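Local coordinates for KaiC domain-containing protein (PDB 2ZTS), which probably binds ATP through a KaiC-like P-loop NTPase domain and is seen with ADP and magnesium bound, at residues R125-V130 with K137-D142; S146-L151 with S190-E195; E159-L164 with E196-G201; T166-M171 with T175-E180. One frame throughout, in Å; residues are numbered along the deposited sequence.

Contact 1 of 4, residues R125-V130 with K137-D142; sequences RYIYRV and KRLVID
Ile127 of helix 120-134 packs on Leu139 and Ile141 of strand 138-142 in the P-loop NTPase core of this KaiC-like domain. A short loop joins the helix to the strand, and the helix lies against one side of the central sheet. Strand 138-142 is an inner strand, between strands 62-66 and 174-179. Leu139 and Ile141 both point at the helix. Val140, between them, turns to the other side of the sheet and packs on helix 43-58, the helix that follows the P-loop.

The contact is small and wholly apolar, and the three side chains are buried. Ile127 divides its two branches between the two strand residues. Its CG2 stands anti to the backbone N (chi1 of CG1 -62°) and comes within 4.0 Å of Leu139 CD1. The two side chains cross at about a right angle. Leu139 is also covered by Leu168 and Met171, the latter present as selenomethionine, of helix 157-171. The two helices therefore share the apolar surface of the strand.

The strand ends at Asp142, a residue seen to bind magnesium in this protein, consistent with a Walker B aspartate. Its OD1 is hydrogen-bonded to Thr44 OG1. At the tip of the longer branch of Ile127, CD1 lies 4.3 Å from Ile141 CD1.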
# COMPACT_ATOMS: atom_id res chain seq x y z
N ARG C 125 -0.06 -32.82 -18.13
CA ARG C 125 -0.10 -34.07 -18.89
C ARG C 125 -1.45 -34.72 -18.71
O ARG C 125 -2.15 -35.07 -19.69
CB ARG C 125 1.00 -35.01 -18.41
CG ARG C 125 1.51 -36.00 -19.44
CD ARG C 125 2.55 -37.07 -18.90
NE ARG C 125 3.43 -36.61 -17.80
CZ ARG C 125 4.39 -35.70 -17.89
NH1 ARG C 125 5.10 -35.38 -16.81
NH2 ARG C 125 4.62 -35.07 -19.05
N TYR C 126 -1.90 -34.83 -17.45
CA TYR C 126 -3.16 -35.57 -17.20
C TYR C 126 -4.39 -34.84 -17.77
O TYR C 126 -5.29 -35.46 -18.31
CB TYR C 126 -3.32 -35.96 -15.73
CG TYR C 126 -4.44 -36.92 -15.53
CD1 TYR C 126 -5.63 -36.54 -14.85
CD2 TYR C 126 -4.35 -38.23 -16.07
CE1 TYR C 126 -6.69 -37.43 -14.70
CE2 TYR C 126 -5.41 -39.13 -15.94
CZ TYR C 126 -6.54 -38.77 -15.24
OH TYR C 126 -7.56 -39.70 -15.16
N ILE C 127 -4.45 -33.51 -17.68
CA ILE C 127 -5.54 -32.78 -18.31
C ILE C 127 -5.50 -32.96 -19.83
O ILE C 127 -6.52 -33.10 -20.47
CB ILE C 127 -5.43 -31.28 -18.04
CG1 ILE C 127 -5.52 -30.99 -16.53
CG2 ILE C 127 -6.49 -30.56 -18.84
CD1 ILE C 127 -4.96 -29.66 -16.13
N TYR C 128 -4.31 -32.91 -20.41
CA TYR C 128 -4.18 -33.10 -21.85
C TYR C 128 -4.70 -34.53 -22.25
O TYR C 128 -5.55 -34.69 -23.13
CB TYR C 128 -2.71 -32.88 -22.23
CG TYR C 128 -2.40 -33.13 -23.68
CD1 TYR C 128 -1.98 -34.39 -24.09
CD2 TYR C 128 -2.51 -32.12 -24.63
CE1 TYR C 128 -1.73 -34.64 -25.40
CE2 TYR C 128 -2.23 -32.36 -25.98
CZ TYR C 128 -1.83 -33.63 -26.34
OH TYR C 128 -1.54 -33.94 -27.64
N ARG C 129 -4.26 -35.53 -21.52
CA ARG C 129 -4.71 -36.91 -21.76
C ARG C 129 -6.19 -37.03 -21.69
O ARG C 129 -6.82 -37.67 -22.52
CB ARG C 129 -4.05 -37.86 -20.77
CG ARG C 129 -4.61 -39.26 -20.84
CD ARG C 129 -4.00 -40.20 -19.82
NE ARG C 129 -4.59 -41.52 -19.98
CZ ARG C 129 -4.51 -42.50 -19.08
NH1 ARG C 129 -5.09 -43.68 -19.33
NH2 ARG C 129 -3.85 -42.31 -17.96
N VAL C 130 -6.81 -36.40 -20.71
CA VAL C 130 -8.24 -36.56 -20.52
C VAL C 130 -9.04 -35.75 -21.59
O VAL C 130 -10.10 -36.21 -22.08
CB VAL C 130 -8.68 -36.12 -19.09
CG1 VAL C 130 -10.20 -36.09 -18.94
CG2 VAL C 130 -8.09 -37.04 -18.08
N LYS C 137 -14.47 -30.61 -26.26
CA LYS C 137 -14.41 -29.31 -26.88
C LYS C 137 -14.42 -28.18 -25.80
O LYS C 137 -14.21 -27.03 -26.15
CB LYS C 137 -15.55 -29.16 -27.91
CG LYS C 137 -15.36 -29.98 -29.21
CD LYS C 137 -16.71 -30.32 -29.82
CE LYS C 137 -16.68 -30.60 -31.35
NZ LYS C 137 -17.96 -30.07 -31.99
N ARG C 138 -14.65 -28.51 -24.53
CA ARG C 138 -14.80 -27.52 -23.46
C ARG C 138 -13.92 -27.90 -22.28
O ARG C 138 -13.75 -29.08 -21.98
CB ARG C 138 -16.25 -27.46 -23.05
CG ARG C 138 -17.15 -26.72 -23.99
CD ARG C 138 -18.57 -26.56 -23.50
NE ARG C 138 -19.42 -26.28 -24.65
CZ ARG C 138 -20.42 -25.42 -24.70
NH1 ARG C 138 -20.79 -24.74 -23.64
NH2 ARG C 138 -21.09 -25.25 -25.83
N LEU C 139 -13.34 -26.92 -21.62
CA LEU C 139 -12.41 -27.17 -20.50
C LEU C 139 -12.59 -26.09 -19.43
O LEU C 139 -12.75 -24.94 -19.76
CB LEU C 139 -10.96 -27.20 -21.01
CG LEU C 139 -9.87 -27.32 -19.93
CD1 LEU C 139 -9.98 -28.58 -19.09
CD2 LEU C 139 -8.48 -27.22 -20.61
N VAL C 140 -12.55 -26.46 -18.17
CA VAL C 140 -12.59 -25.51 -17.04
C VAL C 140 -11.45 -25.87 -16.10
O VAL C 140 -11.23 -27.04 -15.85
CB VAL C 140 -13.91 -25.61 -16.28
CG1 VAL C 140 -13.82 -24.97 -14.91
CG2 VAL C 140 -15.03 -24.97 -17.07
N ILE C 141 -10.71 -24.87 -15.62
CA ILE C 141 -9.78 -25.02 -14.53
C ILE C 141 -10.24 -24.06 -13.46
O ILE C 141 -10.13 -22.85 -13.58
CB ILE C 141 -8.32 -24.75 -14.98
CG1 ILE C 141 -7.97 -25.70 -16.18
CG2 ILE C 141 -7.36 -24.89 -13.79
CD1 ILE C 141 -6.52 -25.70 -16.62
N ASP C 142 -10.85 -24.64 -12.44
CA ASP C 142 -11.30 -23.95 -11.26
C ASP C 142 -10.38 -24.41 -10.15
O ASP C 142 -10.60 -25.45 -9.63
CB ASP C 142 -12.73 -24.37 -10.99
CG ASP C 142 -13.43 -23.48 -9.99
OD1 ASP C 142 -14.46 -23.95 -9.44
OD2 ASP C 142 -13.04 -22.29 -9.77

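Contact 2 of 4, residues S146-L151 with S190-E195; sequences SIALRL and SRYGIE
The Tyr192 ring carries Arg191 CG on one face, 3.7 Å above its centre, while Ala148 CB meets the ring obliquely. The guanidinium of Arg191 has Tyr192 CE2 at its edge, in plane, and Leu149 CD2 approaches it obliquely. The ring and its neighbouring arginine thus fold together and face helix 144-149 as one unit.

Ala148 CB sits 3.1 Å from Tyr192 OH and 3.6 Å from Tyr192 CZ, a tight fit. Leu149 CD2 reaches Arg191 NH2 at 3.8 Å, with the two side chains crossing at about a right angle. CG of Arg191 is anti to its own N (chi1 -176°), and the chain then runs extended over the ring. This brings NE to Tyr192 OH at 2.9 Å in a nearly straight bond (164°), with the oxygen almost in the guanidinium plane.

Glu154 OE2 also bonds Tyr192 OH and forms a salt bridge with Arg191 NH2. A leucine in place of Tyr192 would probably leave Arg191 NE and Glu154 without their shared hydroxyl and open a gap beside Ala148.

At the backbone end of the tyrosine, Glu195 OE1 takes the N-H of Ile194 at 3.2 Å, nearly along its C-O axis. Arg191 NH1 bonds Gly193 O of a second subunit, and Leu149 packs on Phe197 of that subunit. The loop so fixed forms part of a subunit interface in this six-chain assembly, and Ser190 OG, accepting from Gly193 N, gives it an ST motif.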
# COMPACT_ATOMS: atom_id res chain seq x y z
N SER C 146 -6.19 -22.02 -6.60
CA SER C 146 -6.19 -23.34 -6.00
C SER C 146 -4.89 -24.07 -6.38
O SER C 146 -4.31 -24.80 -5.54
CB SER C 146 -7.44 -24.16 -6.38
OG SER C 146 -7.44 -24.61 -7.79
N ILE C 147 -4.41 -23.83 -7.61
CA ILE C 147 -3.14 -24.38 -8.06
C ILE C 147 -1.99 -23.69 -7.31
O ILE C 147 -1.09 -24.31 -6.80
CB ILE C 147 -2.91 -24.21 -9.58
CG1 ILE C 147 -3.97 -24.96 -10.41
CG2 ILE C 147 -1.50 -24.64 -9.93
CD1 ILE C 147 -3.88 -24.63 -11.93
N ALA C 148 -2.00 -22.38 -7.32
CA ALA C 148 -0.92 -21.62 -6.75
C ALA C 148 -0.72 -21.93 -5.29
O ALA C 148 0.43 -22.05 -4.84
CB ALA C 148 -1.16 -20.08 -6.96
N LEU C 149 -1.83 -22.03 -4.54
CA LEU C 149 -1.72 -22.27 -3.11
C LEU C 149 -1.13 -23.62 -2.82
O LEU C 149 -0.66 -23.82 -1.71
CB LEU C 149 -3.07 -22.16 -2.41
CG LEU C 149 -3.61 -20.70 -2.46
CD1 LEU C 149 -5.05 -20.69 -2.07
CD2 LEU C 149 -2.75 -19.78 -1.56
N ARG C 150 -1.14 -24.55 -3.78
CA ARG C 150 -0.55 -25.89 -3.58
C ARG C 150 0.90 -26.02 -3.96
O ARG C 150 1.52 -27.07 -3.73
CB ARG C 150 -1.38 -26.99 -4.26
CG ARG C 150 -2.63 -27.30 -3.53
CD ARG C 150 -3.75 -28.08 -4.31
NE ARG C 150 -4.83 -28.43 -3.37
CZ ARG C 150 -5.82 -27.61 -2.96
NH1 ARG C 150 -5.93 -26.37 -3.44
NH2 ARG C 150 -6.75 -28.05 -2.09
N LEU C 151 1.48 -24.98 -4.52
CA LEU C 151 2.86 -25.07 -4.93
C LEU C 151 3.79 -24.84 -3.72
O LEU C 151 3.40 -24.26 -2.66
CB LEU C 151 3.17 -24.04 -6.04
CG LEU C 151 2.22 -23.92 -7.24
CD1 LEU C 151 2.62 -22.68 -7.92
CD2 LEU C 151 2.30 -25.09 -8.20
N SER C 190 -7.25 -9.57 -11.32
CA SER C 190 -6.94 -10.94 -10.92
C SER C 190 -6.15 -10.99 -9.61
O SER C 190 -5.71 -9.99 -9.13
CB SER C 190 -6.08 -11.54 -11.98
OG SER C 190 -4.89 -10.79 -12.11
N ARG C 191 -5.94 -12.19 -9.10
CA ARG C 191 -5.23 -12.40 -7.87
C ARG C 191 -3.77 -12.07 -8.04
O ARG C 191 -3.21 -11.43 -7.17
CB ARG C 191 -5.35 -13.88 -7.45
CG ARG C 191 -4.71 -14.14 -6.11
CD ARG C 191 -5.19 -15.41 -5.45
NE ARG C 191 -4.27 -15.84 -4.42
CZ ARG C 191 -4.43 -15.68 -3.12
NH1 ARG C 191 -5.48 -15.05 -2.59
NH2 ARG C 191 -3.46 -16.11 -2.32
N TYR C 192 -3.15 -12.56 -9.13
CA TYR C 192 -1.66 -12.49 -9.28
C TYR C 192 -1.15 -11.40 -10.23
O TYR C 192 0.02 -11.03 -10.17
CB TYR C 192 -1.05 -13.87 -9.65
CG TYR C 192 -1.29 -14.85 -8.55
CD1 TYR C 192 -0.69 -14.68 -7.30
CD2 TYR C 192 -2.14 -15.90 -8.73
CE1 TYR C 192 -0.96 -15.59 -6.23
CE2 TYR C 192 -2.44 -16.77 -7.70
CZ TYR C 192 -1.84 -16.62 -6.46
OH TYR C 192 -2.17 -17.55 -5.49
N GLY C 193 -2.02 -10.87 -11.07
CA GLY C 193 -1.61 -9.86 -12.07
C GLY C 193 -1.04 -10.48 -13.32
O GLY C 193 -0.42 -9.78 -14.13
N ILE C 194 -1.24 -11.78 -13.49
CA ILE C 194 -0.60 -12.56 -14.56
C ILE C 194 -1.66 -13.30 -15.40
O ILE C 194 -1.51 -13.49 -16.59
CB ILE C 194 0.39 -13.57 -13.93
CG1 ILE C 194 1.46 -12.85 -13.08
CG2 ILE C 194 1.03 -14.38 -14.97
CD1 ILE C 194 2.30 -13.77 -12.17
N GLU C 195 -2.71 -13.77 -14.73
CA GLU C 195 -3.71 -14.61 -15.32
C GLU C 195 -4.25 -14.02 -16.64
O GLU C 195 -4.52 -14.77 -17.58
CB GLU C 195 -4.86 -14.81 -14.32
CG GLU C 195 -4.47 -15.55 -13.06
CD GLU C 195 -4.15 -14.62 -11.88
OE1 GLU C 195 -3.20 -13.84 -12.00
OE2 GLU C 195 -4.92 -14.65 -10.88

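Contact 3 of 4, residues E159-L164 with E196-G201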
# COMPACT_ATOMS: atom_id res chain seq x y z
N GLU C 159 5.43 -19.16 -13.59
CA GLU C 159 6.02 -20.18 -14.48
C GLU C 159 5.00 -21.21 -14.82
O GLU C 159 4.88 -21.62 -15.96
CB GLU C 159 7.27 -20.79 -13.82
CG GLU C 159 8.49 -19.85 -13.81
CD GLU C 159 8.64 -19.06 -12.48
OE1 GLU C 159 7.60 -18.66 -11.83
OE2 GLU C 159 9.81 -18.83 -12.07
N VAL C 160 4.14 -21.56 -13.85
CA VAL C 160 3.06 -22.51 -14.10
C VAL C 160 2.05 -21.96 -15.11
O VAL C 160 1.60 -22.68 -16.02
CB VAL C 160 2.39 -22.95 -12.80
CG1 VAL C 160 1.22 -23.83 -13.06
CG2 VAL C 160 3.41 -23.66 -11.83
N LEU C 161 1.73 -20.68 -15.02
CA LEU C 161 0.82 -20.09 -16.00
C LEU C 161 1.36 -20.10 -17.44
O LEU C 161 0.61 -20.37 -18.39
CB LEU C 161 0.38 -18.71 -15.58
CG LEU C 161 -0.66 -18.75 -14.41
CD1 LEU C 161 -0.83 -17.40 -13.72
CD2 LEU C 161 -2.01 -19.21 -14.91
N LEU C 162 2.66 -19.86 -17.60
CA LEU C 162 3.26 -19.95 -18.91
C LEU C 162 3.26 -21.43 -19.42
O LEU C 162 2.86 -21.70 -20.54
CB LEU C 162 4.66 -19.33 -18.90
CG LEU C 162 4.64 -17.78 -18.90
CD1 LEU C 162 6.05 -17.27 -18.89
CD2 LEU C 162 3.86 -17.13 -20.04
N LYS C 163 3.56 -22.41 -18.57
CA LYS C 163 3.35 -23.80 -19.01
C LYS C 163 1.89 -24.14 -19.37
O LYS C 163 1.65 -24.86 -20.36
CB LYS C 163 3.82 -24.82 -17.99
CG LYS C 163 5.27 -24.88 -17.69
CD LYS C 163 5.48 -26.08 -16.71
CE LYS C 163 6.91 -26.28 -16.24
NZ LYS C 163 7.73 -27.13 -17.23
N LEU C 164 0.92 -23.63 -18.61
CA LEU C 164 -0.46 -23.91 -18.93
C LEU C 164 -0.81 -23.34 -20.29
O LEU C 164 -1.57 -23.96 -21.05
CB LEU C 164 -1.40 -23.33 -17.90
CG LEU C 164 -2.88 -23.34 -18.12
CD1 LEU C 164 -3.43 -24.73 -18.33
CD2 LEU C 164 -3.47 -22.79 -16.84
N GLU C 196 -4.53 -12.71 -16.65
CA GLU C 196 -5.06 -12.02 -17.84
C GLU C 196 -4.12 -12.04 -19.07
O GLU C 196 -4.60 -11.91 -20.21
CB GLU C 196 -5.39 -10.57 -17.48
CG GLU C 196 -4.23 -9.80 -16.89
CD GLU C 196 -4.22 -9.73 -15.36
OE1 GLU C 196 -4.38 -10.76 -14.65
OE2 GLU C 196 -3.95 -8.66 -14.85
N PHE C 197 -2.82 -12.19 -18.86
CA PHE C 197 -1.89 -12.35 -19.97
C PHE C 197 -1.95 -13.70 -20.72
O PHE C 197 -1.24 -13.84 -21.72
CB PHE C 197 -0.45 -12.06 -19.52
CG PHE C 197 -0.26 -10.66 -19.09
CD1 PHE C 197 -0.05 -9.66 -20.03
CD2 PHE C 197 -0.43 -10.31 -17.76
CE1 PHE C 197 0.05 -8.36 -19.65
CE2 PHE C 197 -0.31 -9.01 -17.37
CZ PHE C 197 -0.08 -8.03 -18.29
N ILE C 198 -2.68 -14.70 -20.22
CA ILE C 198 -2.86 -15.94 -20.99
C ILE C 198 -4.30 -16.11 -21.45
O ILE C 198 -4.68 -17.17 -21.86
CB ILE C 198 -2.34 -17.17 -20.21
CG1 ILE C 198 -3.18 -17.48 -18.99
CG2 ILE C 198 -0.85 -16.97 -19.81
CD1 ILE C 198 -3.00 -18.90 -18.47
N ALA C 199 -5.09 -15.06 -21.37
CA ALA C 199 -6.50 -15.16 -21.74
C ALA C 199 -6.83 -14.11 -22.79
O ALA C 199 -6.27 -13.02 -22.78
CB ALA C 199 -7.36 -14.98 -20.52
N ARG C 200 -7.66 -14.48 -23.76
CA ARG C 200 -8.07 -13.59 -24.83
C ARG C 200 -9.50 -13.11 -24.62
O ARG C 200 -10.04 -12.37 -25.44
CB ARG C 200 -7.94 -14.30 -26.21
CG ARG C 200 -6.62 -15.05 -26.43
CD ARG C 200 -5.38 -14.21 -26.88
NE ARG C 200 -4.17 -15.07 -26.91
CZ ARG C 200 -3.86 -15.99 -27.86
NH1 ARG C 200 -4.68 -16.22 -28.88
NH2 ARG C 200 -2.73 -16.70 -27.79
N GLY C 201 -10.11 -13.54 -23.52
CA GLY C 201 -11.41 -13.06 -23.05
C GLY C 201 -11.34 -12.83 -21.54
O GLY C 201 -10.67 -13.62 -20.87
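Ile198 plugs onto Leu161 and Leu164 in a buried, apolar helix-to-loop contact. The two leucines lie on helix 157-171. Ile198 follows a short 3-10 turn in the loop that leads from strand 174-179 to strand 201-209. The contact joins this loop to the helix.

Ile198 supplies most of the contact surface, and its CD1 does most of the touching. This methyl lies 3.7 Å from Leu161 CD2 and 4.2 Å from Leu164 CD2. The side chains of Ile198 and Leu161 cross at about a right angle. Ile198 holds CG1 between its backbone N and carbonyl carbon (chi1 68°), a crowded position that turns CG2 as well as CD1 toward the helix. CG2 comes within 4.0 Å of Leu161 O.

Leu161 also packs on Ile194, earlier in the same loop. Beyond the apolar centre, Arg200 NH2 forms a salt bridge with Asp73 OD2 of a third subunit, and Phe197 packs on Glu68 of that subunit.

No hydrogen bond joins the two segments. Their hold on each other rests on the fit of branched aliphatic side chains, while the charged link to the neighbouring chain is made two residues further on, at Arg200.

Contact 4 of 4, residues T166-M171 with T175-E180; sequences TILLEM and TILTTE
Leu168 leaves helix 157-171 with CB aimed at strand 174-179, where its tip meets Thr175 and Leu177. CG lies beside its own backbone N (chi1 -62°), anti to the carbonyl carbon, and from it the two methyls part toward different strand residues. CD2 goes to Thr175. It lies 3.8 Å from Thr175 OG1 and 3.9 Å from Thr175 CG2, so it rests against both branches of the threonine. No hydrogen bond is involved.

Helix 157-171 is the longer of the two helices in the beta-alpha-beta crossover from strand 138-142 to its parallel neighbour 174-179. Leu168 belongs to this helix. It also packs on Thr32 of strand 32-36, on the far side of strand 174-179 from strand 138-142.

The other methyl, CD1, reaches Leu177 CD1 at 4.2 Å. Thr175 and Leu177 are two apart, and both point to the helix. Ile176, between them, instead sends its side chain to Leu35. Past the end of the strand, Glu180 OE1 forms a salt bridge with Lys43 NZ of the P-loop, and Glu180 OE2 is hydrogen-bonded to Thr39 OG1.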
# COMPACT_ATOMS: atom_id res chain seq x y z
N THR C 166 0.98 -22.83 -22.91
CA THR C 166 1.52 -23.60 -24.00
C THR C 166 0.62 -24.82 -24.30
O THR C 166 0.35 -25.08 -25.46
CB THR C 166 3.00 -24.06 -23.77
OG1 THR C 166 3.05 -24.94 -22.65
CG2 THR C 166 3.91 -22.94 -23.37
N ILE C 167 0.14 -25.54 -23.27
CA ILE C 167 -0.72 -26.66 -23.56
C ILE C 167 -2.14 -26.23 -23.99
O ILE C 167 -2.69 -26.91 -24.81
CB ILE C 167 -0.75 -27.78 -22.45
CG1 ILE C 167 -1.62 -27.37 -21.30
CG2 ILE C 167 0.60 -28.10 -21.92
CD1 ILE C 167 -3.05 -27.63 -21.56
N LEU C 168 -2.71 -25.14 -23.48
CA LEU C 168 -3.99 -24.62 -24.02
C LEU C 168 -3.97 -24.34 -25.53
O LEU C 168 -4.89 -24.71 -26.24
CB LEU C 168 -4.47 -23.35 -23.27
CG LEU C 168 -4.77 -23.54 -21.78
CD1 LEU C 168 -4.99 -22.20 -21.01
CD2 LEU C 168 -6.01 -24.53 -21.59
N LEU C 169 -2.94 -23.67 -25.99
CA LEU C 169 -2.74 -23.34 -27.39
C LEU C 169 -2.68 -24.65 -28.23
O LEU C 169 -3.29 -24.75 -29.28
CB LEU C 169 -1.42 -22.50 -27.54
CG LEU C 169 -1.47 -20.94 -27.52
CD1 LEU C 169 -2.54 -20.37 -26.59
CD2 LEU C 169 -0.08 -20.28 -27.20
N GLU C 170 -1.99 -25.65 -27.71
CA GLU C 170 -1.85 -26.94 -28.42
C GLU C 170 -3.17 -27.65 -28.52
O GLU C 170 -3.48 -28.20 -29.57
CB GLU C 170 -0.91 -27.86 -27.67
CG GLU C 170 0.36 -28.22 -28.39
CD GLU C 170 1.36 -28.75 -27.39
OE1 GLU C 170 2.14 -27.93 -26.82
OE2 GLU C 170 1.31 -29.99 -27.15
N MSE C 171 -3.95 -27.63 -27.44
CA MSE C 171 -5.19 -28.38 -27.42
C MSE C 171 -6.27 -27.68 -28.22
O MSE C 171 -7.18 -28.32 -28.73
CB MSE C 171 -5.67 -28.59 -26.01
CG MSE C 171 -4.86 -29.60 -25.26
SE MSE C 171 -5.57 -29.92 -23.40
CE MSE C 171 -5.83 -28.04 -22.74
N THR C 175 -11.87 -22.71 -23.36
CA THR C 175 -11.55 -22.86 -21.95
C THR C 175 -11.99 -21.69 -21.09
O THR C 175 -11.79 -20.54 -21.52
CB THR C 175 -10.03 -22.95 -21.85
OG1 THR C 175 -9.59 -24.07 -22.64
CG2 THR C 175 -9.55 -23.27 -20.38
N ILE C 176 -12.57 -21.96 -19.90
CA ILE C 176 -12.70 -20.98 -18.80
C ILE C 176 -11.70 -21.31 -17.66
O ILE C 176 -11.63 -22.45 -17.17
CB ILE C 176 -14.12 -20.93 -18.26
CG1 ILE C 176 -15.05 -20.41 -19.34
CG2 ILE C 176 -14.22 -20.04 -16.97
CD1 ILE C 176 -16.56 -20.61 -19.05
N LEU C 177 -10.92 -20.32 -17.27
CA LEU C 177 -10.04 -20.36 -16.11
C LEU C 177 -10.61 -19.39 -15.12
O LEU C 177 -10.99 -18.27 -15.50
CB LEU C 177 -8.61 -19.87 -16.45
CG LEU C 177 -7.93 -20.47 -17.68
CD1 LEU C 177 -6.67 -19.73 -18.03
CD2 LEU C 177 -7.62 -21.93 -17.40
N THR C 178 -10.65 -19.77 -13.86
CA THR C 178 -11.21 -18.91 -12.84
C THR C 178 -10.11 -18.39 -11.97
O THR C 178 -9.13 -19.11 -11.72
CB THR C 178 -12.24 -19.62 -11.99
OG1 THR C 178 -11.61 -20.61 -11.17
CG2 THR C 178 -13.22 -20.40 -12.88
N THR C 179 -10.25 -17.14 -11.53
CA THR C 179 -9.36 -16.58 -10.53
C THR C 179 -10.16 -15.64 -9.61
O THR C 179 -11.31 -15.30 -9.89
CB THR C 179 -8.16 -15.92 -11.17
OG1 THR C 179 -7.21 -15.53 -10.16
CG2 THR C 179 -8.53 -14.62 -11.82
N GLU C 180 -9.57 -15.30 -8.46
CA GLU C 180 -10.32 -14.57 -7.44
C GLU C 180 -9.51 -13.43 -6.81
O GLU C 180 -8.51 -13.72 -6.15
CB GLU C 180 -10.75 -15.58 -6.38
CG GLU C 180 -11.63 -15.03 -5.23
CD GLU C 180 -12.28 -16.17 -4.41
OE1 GLU C 180 -13.05 -17.00 -5.00
OE2 GLU C 180 -12.01 -16.21 -3.17

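In the fold
Contacts 1 and 4 share one sheet: Leu139 O takes the N-H of Ile176 at 3.0 Å, and Asp142 OD2 bonds Thr178 OG1 at 2.6 Å. Contacts 3 and 4 use the same helix, and Ile198 CD1 lies 3.8 Å from Leu177 CD1. Contact 3 also meets contact 1, with Leu164 CD1 3.7 Å from Ile141 CD1. Contact 2 joins contact 4 where Glu195 OE2 bonds Thr179 OG1 at 2.6 Å. The side chains of Ile141 and Leu177 are about 13 Å from a bound ADP, those of Arg191 and Ile198 about 12 Å. Yet segments 137-142 and 175-180 end at Asp142 and Glu180, beside the nucleotide-binding loop. Contacts 2 and 3 both touch the third subunit.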